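Hexokinase (Schistosoma mansoni, PDB 1BDG) probably catalyses the ATP-dependent phosphorylation of hexoses to hexose 6-phosphates, which for glucose is the first step of glycolysis. Local coordinates at residues F19-S22 with V23-E27; F116-I119 with A120-L123; G251-E255 with K256-D260; T414-V417 with D418-K421. One frame throughout, in Å; residues are numbered along the deposited sequence.

Interaction 1 (F19-S22 with V23-E27); sequences FDLS and VVDYE
Ser22 and Asp25 grip each other in both directions. The backbone N of Ser22 gives a nearly straight bond (172°) to Asp25 OD2 at 3.1 Å, reaching that oxygen from above the carboxylate plane, 45° out of it. In return Asp25 N donates to Ser22 OG over 3.1 Å. The serine can accept it because chi1 of 62° sets OG between its own N and carbonyl carbon, turned over the first turn. These reciprocal bonds define a capping box, with Ser22 as N-cap of helix 23-41, and they give Asp25 N a partner in the first turn, beside its weak bond to Ser22 O. The first regular helical bond follows, Tyr26 N to Ser22 O at 3.2 Å. Just before the cap, Leu21 crosses Tyr26 at about a right angle, its CB lying 3.5 Å from the phenol OH and 3.6 Å from CZ, while its CD2 rests 3.7 Å from Asp25 OD2. A second shell holds these groups: Asp25 OD1 takes a weak hydrogen bond from Trp262 NE1, and Leu21 also touches Trp262. Tyr26 is buried, its side chain touching Arg373 and Leu377 of helix 357-389 and Met416 and Leu420 of helix 409-420.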
# COMPACT_ATOMS: atom_id res chain seq x y z
N PHE A 19 1.71 -0.93 22.39
CA PHE A 19 2.15 -1.33 21.04
C PHE A 19 2.64 -2.78 21.06
O PHE A 19 2.67 -3.42 20.02
CB PHE A 19 3.31 -0.48 20.54
CG PHE A 19 2.93 0.88 20.09
CD1 PHE A 19 2.73 1.90 21.02
CD2 PHE A 19 2.81 1.17 18.75
CE1 PHE A 19 2.43 3.20 20.62
CE2 PHE A 19 2.50 2.48 18.33
CZ PHE A 19 2.31 3.49 19.27
N ASP A 20 3.06 -3.25 22.23
CA ASP A 20 3.57 -4.61 22.40
C ASP A 20 2.44 -5.65 22.41
O ASP A 20 2.06 -6.16 23.47
CB ASP A 20 4.40 -4.71 23.67
CG ASP A 20 5.04 -6.07 23.84
OD1 ASP A 20 5.44 -6.68 22.83
OD2 ASP A 20 5.16 -6.54 24.99
N LEU A 21 1.92 -5.97 21.23
CA LEU A 21 0.83 -6.94 21.09
C LEU A 21 1.30 -8.39 21.15
O LEU A 21 2.45 -8.69 20.86
CB LEU A 21 0.04 -6.66 19.81
CG LEU A 21 -0.48 -5.22 19.70
CD1 LEU A 21 -1.69 -5.18 18.79
CD2 LEU A 21 -0.86 -4.69 21.09
N SER A 22 0.38 -9.26 21.52
CA SER A 22 0.64 -10.69 21.68
C SER A 22 0.18 -11.52 20.48
O SER A 22 -0.67 -11.08 19.73
CB SER A 22 -0.10 -11.19 22.94
OG SER A 22 -1.52 -11.03 22.84
N VAL A 23 0.70 -12.73 20.33
CA VAL A 23 0.25 -13.59 19.23
C VAL A 23 -1.26 -13.72 19.31
O VAL A 23 -1.94 -13.80 18.28
CB VAL A 23 0.84 -15.00 19.34
CG1 VAL A 23 0.25 -15.91 18.25
CG2 VAL A 23 2.35 -14.94 19.22
N VAL A 24 -1.80 -13.70 20.52
CA VAL A 24 -3.24 -13.83 20.68
C VAL A 24 -3.91 -12.59 20.09
O VAL A 24 -4.94 -12.71 19.42
CB VAL A 24 -3.70 -14.04 22.15
CG1 VAL A 24 -5.21 -14.26 22.18
CG2 VAL A 24 -2.97 -15.24 22.79
N ASP A 25 -3.31 -11.42 20.28
CA ASP A 25 -3.92 -10.21 19.74
C ASP A 25 -4.06 -10.34 18.24
O ASP A 25 -5.16 -10.21 17.71
CB ASP A 25 -3.12 -8.97 20.12
CG ASP A 25 -3.25 -8.61 21.59
OD1 ASP A 25 -4.28 -8.95 22.21
OD2 ASP A 25 -2.34 -7.95 22.13
N TYR A 26 -2.98 -10.69 17.56
CA TYR A 26 -3.01 -10.85 16.11
C TYR A 26 -4.00 -11.92 15.66
O TYR A 26 -4.71 -11.72 14.69
CB TYR A 26 -1.60 -11.10 15.58
CG TYR A 26 -0.70 -9.93 15.85
CD1 TYR A 26 -1.07 -8.66 15.46
CD2 TYR A 26 0.50 -10.09 16.53
CE1 TYR A 26 -0.28 -7.56 15.75
CE2 TYR A 26 1.31 -8.99 16.83
CZ TYR A 26 0.90 -7.73 16.43
OH TYR A 26 1.63 -6.62 16.74
N GLU A 27 -4.06 -13.05 16.38
CA GLU A 27 -5.02 -14.10 16.03
C GLU A 27 -6.40 -13.43 15.91
O GLU A 27 -7.13 -13.65 14.94
CB GLU A 27 -5.04 -15.21 17.10
CG GLU A 27 -3.70 -15.96 17.26
CD GLU A 27 -3.67 -17.01 18.40
OE1 GLU A 27 -4.35 -16.84 19.43
OE2 GLU A 27 -2.91 -18.00 18.27

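Interaction 2 (F116-I119 with A120-L123)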
# COMPACT_ATOMS: atom_id res chain seq x y z
N PHE A 116 -5.44 14.85 -14.13
CA PHE A 116 -5.54 14.01 -15.32
C PHE A 116 -4.95 14.63 -16.57
O PHE A 116 -4.59 13.93 -17.53
CB PHE A 116 -6.96 13.53 -15.53
CG PHE A 116 -7.28 12.32 -14.73
CD1 PHE A 116 -6.94 11.06 -15.20
CD2 PHE A 116 -7.84 12.43 -13.47
CE1 PHE A 116 -7.13 9.95 -14.44
CE2 PHE A 116 -8.03 11.30 -12.69
CZ PHE A 116 -7.68 10.06 -13.18
N LYS A 117 -4.85 15.96 -16.56
CA LYS A 117 -4.24 16.67 -17.67
C LYS A 117 -2.73 16.43 -17.53
O LYS A 117 -2.07 16.02 -18.49
CB LYS A 117 -4.57 18.17 -17.60
CG LYS A 117 -4.00 18.94 -18.76
CD LYS A 117 -4.49 20.35 -18.77
CE LYS A 117 -3.76 21.12 -19.85
NZ LYS A 117 -4.11 22.56 -19.83
N TYR A 118 -2.21 16.62 -16.32
CA TYR A 118 -0.79 16.41 -16.08
C TYR A 118 -0.40 15.00 -16.57
O TYR A 118 0.57 14.84 -17.33
CB TYR A 118 -0.45 16.59 -14.60
CG TYR A 118 1.02 16.43 -14.31
CD1 TYR A 118 1.91 17.50 -14.44
CD2 TYR A 118 1.55 15.18 -14.01
CE1 TYR A 118 3.28 17.32 -14.29
CE2 TYR A 118 2.90 14.99 -13.85
CZ TYR A 118 3.76 16.06 -14.00
OH TYR A 118 5.10 15.82 -13.88
N ILE A 119 -1.18 14.00 -16.18
CA ILE A 119 -0.91 12.61 -16.59
C ILE A 119 -0.66 12.53 -18.09
O ILE A 119 0.40 12.06 -18.53
CB ILE A 119 -2.08 11.65 -16.19
CG1 ILE A 119 -2.21 11.56 -14.67
CG2 ILE A 119 -1.88 10.28 -16.78
CD1 ILE A 119 -1.00 11.00 -14.03
N ALA A 120 -1.61 13.03 -18.88
CA ALA A 120 -1.47 13.02 -20.33
C ALA A 120 -0.25 13.86 -20.78
O ALA A 120 0.58 13.37 -21.55
CB ALA A 120 -2.73 13.51 -20.99
N GLU A 121 -0.13 15.10 -20.27
CA GLU A 121 0.99 16.00 -20.60
C GLU A 121 2.28 15.18 -20.58
O GLU A 121 3.01 15.11 -21.57
CB GLU A 121 1.07 17.12 -19.53
CG GLU A 121 1.92 18.38 -19.88
CD GLU A 121 3.44 18.26 -19.60
OE1 GLU A 121 4.16 17.77 -20.52
OE2 GLU A 121 3.91 18.69 -18.50
N THR A 122 2.48 14.47 -19.46
CA THR A 122 3.63 13.61 -19.21
C THR A 122 3.81 12.45 -20.20
O THR A 122 4.84 12.34 -20.86
CB THR A 122 3.56 13.08 -17.78
OG1 THR A 122 4.34 13.92 -16.91
CG2 THR A 122 4.05 11.66 -17.70
N LEU A 123 2.82 11.55 -20.27
CA LEU A 123 2.87 10.41 -21.19
C LEU A 123 3.27 10.84 -22.61
O LEU A 123 4.03 10.14 -23.28
CB LEU A 123 1.50 9.72 -21.24
CG LEU A 123 1.22 8.71 -22.36
CD1 LEU A 123 2.14 7.50 -22.21
CD2 LEU A 123 -0.24 8.28 -22.32
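Tyr118 and Thr122, one turn apart, make the main side-chain meeting here: Thr122 OG1 comes to 3.5 Å from Tyr118 CE2 and 3.7 Å from Tyr118 OH. The tyrosine's CG lies opposite its own N (chi1 -178°), which carries the ring out and partly forward, so that its CE2 and OH come beside Thr122 OG1. Beneath the side chains the backbone is regular. Glu121 N reaches Lys117 O at 2.8 Å with an N-H...O angle of 179°, and the bonds Thr122 N to Tyr118 O (2.9 Å) and Leu123 N to Ile119 O (3.0 Å) are nearly as straight; Ala120 N to Phe116 O is stretched to 3.4 Å and weak. These i to i+4 bonds belong to the middle of helix 112-129, which packs on the five-stranded sheet of the small subdomain. The tight side is the one facing that sheet. Ile119 packs on Leu73 and Tyr80, Thr122 on Tyr80 and Val82, and Leu123 on Leu71 and Val82, while Phe116 is buried against Val169 and helix 174-183. Ile119 also approaches Leu75, a predicted ATP-site residue, to about 4 Å between side chains. The other side is looser. Lys117, extended and exposed, also touches Glu181 of helix 174-183, and Glu121, exposed too, bends at chi2 (-84°) and brings OE2 no nearer than 4.5 Å to Tyr118 CE1. Tyr118 itself is partly exposed; its hydroxyl makes a weak hydrogen bond to Cys102 O, and its side chain touches Ile103, Pro104 and Lys107.

Interaction 3 (G251-E255 with K256-D260); sequences GAFGE and KGELD
Glu258 and Leu259 both come to Phe253 from the same side of its ring plane, brought back to it by a run of beta turns in the large subdomain: type II over Ala252-Glu255, then type I over Gly254-Gly257 and Gly257-Asp260. The phenyl ring extends toward both partners because its CG is anti to the backbone N (chi1 -170°). Glu258 crosses it obliquely, laying CB 3.5 Å from both Phe253 CE1 and Phe253 CZ, with the carboxylate plane turned 50° from the ring. Leu259 crosses at about a right angle at another part of the ring, its CD2 3.5 Å from Phe253 CE2. Phe253 also touches Arg32 and Ser36 of helix 23-41. The Glu258 chain bends at chi2, folding the carboxylate back over the turn, where OE1 accepts from Lys256 N at 2.9 Å, on the syn side but tilted out of the carboxylate plane; OE2 is held by Ser50 OG. Gly254 has positive phi, and its CA lies 3.2 Å from Glu258 OE1. Glu255 points elsewhere: its OE2 forms a salt bridge with Arg159 and accepts from Gln280 N. Gln280 lines the glucose pocket, and the Glu255 side chain lies about 9 Å from the sugar. Within the second turn, Gly257 N donates to Gly254 O at 2.9 Å, from 59° out of the carbonyl plane.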
# COMPACT_ATOMS: atom_id res chain seq x y z
N GLY A 251 -7.15 -1.47 3.84
CA GLY A 251 -6.64 -0.32 4.56
C GLY A 251 -7.78 0.25 5.38
O GLY A 251 -7.58 0.82 6.45
N ALA A 252 -9.00 0.06 4.88
CA ALA A 252 -10.18 0.56 5.57
C ALA A 252 -10.59 -0.23 6.80
O ALA A 252 -11.55 0.16 7.46
CB ALA A 252 -11.33 0.68 4.60
N PHE A 253 -9.91 -1.32 7.13
CA PHE A 253 -10.30 -2.10 8.31
C PHE A 253 -10.22 -1.18 9.53
O PHE A 253 -9.42 -0.26 9.57
CB PHE A 253 -9.42 -3.34 8.51
CG PHE A 253 -9.93 -4.30 9.57
CD1 PHE A 253 -11.27 -4.70 9.60
CD2 PHE A 253 -9.05 -4.84 10.52
CE1 PHE A 253 -11.74 -5.63 10.55
CE2 PHE A 253 -9.52 -5.77 11.50
CZ PHE A 253 -10.86 -6.17 11.50
N GLY A 254 -11.08 -1.42 10.50
CA GLY A 254 -11.10 -0.59 11.68
C GLY A 254 -12.09 0.56 11.56
O GLY A 254 -12.45 1.14 12.58
N GLU A 255 -12.54 0.87 10.35
CA GLU A 255 -13.48 1.96 10.13
C GLU A 255 -14.83 1.80 10.82
O GLU A 255 -15.61 2.75 10.89
CB GLU A 255 -13.68 2.27 8.64
CG GLU A 255 -12.45 2.90 7.97
CD GLU A 255 -12.70 3.46 6.58
OE1 GLU A 255 -13.79 3.34 6.00
OE2 GLU A 255 -11.77 4.05 6.03
N LYS A 256 -15.12 0.60 11.31
CA LYS A 256 -16.36 0.33 12.04
C LYS A 256 -16.07 -0.06 13.49
O LYS A 256 -16.86 -0.76 14.12
CB LYS A 256 -17.14 -0.81 11.41
CG LYS A 256 -17.51 -0.64 9.98
CD LYS A 256 -18.81 0.07 9.82
CE LYS A 256 -19.21 -0.02 8.36
NZ LYS A 256 -18.17 0.56 7.47
N GLY A 257 -14.91 0.35 14.00
CA GLY A 257 -14.54 0.08 15.38
C GLY A 257 -13.93 -1.26 15.68
O GLY A 257 -13.77 -1.61 16.86
N GLU A 258 -13.50 -1.98 14.64
CA GLU A 258 -12.90 -3.32 14.80
C GLU A 258 -11.51 -3.36 15.44
O GLU A 258 -11.13 -4.36 16.06
CB GLU A 258 -12.87 -4.08 13.47
CG GLU A 258 -14.20 -4.20 12.73
CD GLU A 258 -14.38 -3.14 11.67
OE1 GLU A 258 -13.93 -2.01 11.89
OE2 GLU A 258 -14.97 -3.41 10.61
N LEU A 259 -10.74 -2.30 15.32
CA LEU A 259 -9.40 -2.30 15.91
C LEU A 259 -9.31 -1.36 17.12
O LEU A 259 -8.21 -1.01 17.56
CB LEU A 259 -8.36 -1.92 14.87
CG LEU A 259 -8.26 -2.85 13.67
CD1 LEU A 259 -7.33 -2.25 12.62
CD2 LEU A 259 -7.79 -4.22 14.13
N ASP A 260 -10.47 -1.04 17.69
CA ASP A 260 -10.58 -0.12 18.83
C ASP A 260 -9.89 -0.50 20.12
O ASP A 260 -9.75 0.34 21.00
CB ASP A 260 -12.04 0.21 19.12
CG ASP A 260 -12.55 1.37 18.28
OD1 ASP A 260 -11.72 2.06 17.64
OD2 ASP A 260 -13.78 1.59 18.28
O HOH W 1 -11.23 0.51 14.69

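Interaction 4 (T414-V417 with D418-K421)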
# COMPACT_ATOMS: atom_id res chain seq x y z
N THR A 414 6.49 -12.50 7.94
CA THR A 414 6.47 -13.94 7.69
C THR A 414 6.32 -14.75 8.99
O THR A 414 5.57 -15.72 9.05
CB THR A 414 7.77 -14.36 6.97
OG1 THR A 414 7.93 -13.57 5.79
CG2 THR A 414 7.72 -15.82 6.56
N ASP A 415 7.02 -14.34 10.04
CA ASP A 415 6.89 -15.07 11.29
C ASP A 415 5.45 -15.01 11.77
O ASP A 415 4.90 -16.02 12.23
CB ASP A 415 7.85 -14.52 12.36
CG ASP A 415 9.32 -14.81 12.03
OD1 ASP A 415 9.62 -15.37 10.94
OD2 ASP A 415 10.17 -14.46 12.89
N MET A 416 4.79 -13.86 11.60
CA MET A 416 3.40 -13.77 12.05
C MET A 416 2.48 -14.64 11.19
O MET A 416 1.65 -15.39 11.72
CB MET A 416 2.93 -12.33 12.12
CG MET A 416 1.56 -12.18 12.77
SD MET A 416 1.36 -13.07 14.34
CE MET A 416 2.81 -12.64 15.29
N VAL A 417 2.64 -14.57 9.86
CA VAL A 417 1.81 -15.39 8.95
C VAL A 417 2.05 -16.85 9.30
O VAL A 417 1.18 -17.69 9.07
CB VAL A 417 2.22 -15.26 7.48
CG1 VAL A 417 1.26 -16.06 6.62
CG2 VAL A 417 2.28 -13.81 7.04
N ASP A 418 3.21 -17.15 9.86
CA ASP A 418 3.56 -18.50 10.21
C ASP A 418 2.83 -19.04 11.43
O ASP A 418 2.53 -20.23 11.48
CB ASP A 418 5.05 -18.60 10.40
CG ASP A 418 5.67 -19.62 9.50
OD1 ASP A 418 5.14 -20.74 9.44
OD2 ASP A 418 6.69 -19.32 8.86
N LYS A 419 2.57 -18.20 12.42
CA LYS A 419 1.86 -18.66 13.61
C LYS A 419 0.35 -18.72 13.39
O LYS A 419 -0.37 -19.33 14.19
CB LYS A 419 2.13 -17.74 14.81
CG LYS A 419 3.51 -17.87 15.40
CD LYS A 419 3.82 -16.69 16.29
CE LYS A 419 5.26 -16.75 16.77
NZ LYS A 419 6.20 -16.88 15.62
N LEU A 420 -0.13 -18.04 12.35
CA LEU A 420 -1.56 -17.97 12.04
C LEU A 420 -2.03 -18.59 10.73
O LEU A 420 -3.24 -18.65 10.48
CB LEU A 420 -2.01 -16.51 12.04
CG LEU A 420 -1.52 -15.68 13.22
CD1 LEU A 420 -2.09 -14.28 13.15
CD2 LEU A 420 -1.92 -16.37 14.51
N LYS A 421 -1.11 -19.03 9.88
CA LYS A 421 -1.53 -19.62 8.61
C LYS A 421 -2.08 -21.01 8.82
O LYS A 421 -1.84 -21.61 9.86
CB LYS A 421 -0.38 -19.68 7.59
CG LYS A 421 0.68 -20.70 7.90
CD LYS A 421 1.78 -20.65 6.86
CE LYS A 421 2.80 -21.76 7.12
NZ LYS A 421 2.16 -23.11 7.14
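The last two turns of helix 409-420, in the large subdomain, bring Met416 and Leu420 together on one side and Val417 and Lys421 on another. Met416 SD lies 3.8 Å from Leu420 CD1, the two side chains meeting at a slant. The methionine starts out anti to its N (chi1 -172°), and a bend at chi2 then sets SD beside the leucine. Both residues are buried; Met416 packs on Tyr376 and Leu420 on Ala383, both of helix 357-389. Along the backbone, Asp418 N bonds Thr414 O at 2.9 Å and Leu420 N bonds Met416 O at 3.3 Å, with N-H...O angles of 133° and 136°. The final bond, Lys421 N to Val417 O (2.8 Å), is weak, with a poor angle, and Lys421 is the first residue to leave helical angles, consistent with the helix ending here. Its chain crosses that of Val417 at about a right angle, with CB 4.1 Å from Val417 CG1, and carries NZ on to Thr425 O, just ahead of strand 426-431. Val417 meanwhile packs on Phe427 of that strand and on Ile382 and Leu386. Thr414 OG1 is bonded to Cys410 O, one turn back.

Overall arrangement
From the N terminus, interaction 1 caps the start of helix 23-41, interaction 2 lies in mid-helix 112-129, interaction 3 folds the loop between strand 243-247 and helix 265-272, and interaction 4 ends helix 409-420. Each is local, within one continuous run of chain; they follow in series, none nesting or crossing. Interactions 1 and 4 touch, Tyr26 CD2 lying 3.7 Å from Met416 CE and Val23 CG2 3.7 Å from Lys419 CD, which pairs two helices far apart in sequence. Interaction 3, centred 16 Å from interaction 1, packs on the same helix 23-41. Interaction 2, in the small subdomain, is centred 45 Å from interaction 1, on the opposite side of the chain's centre.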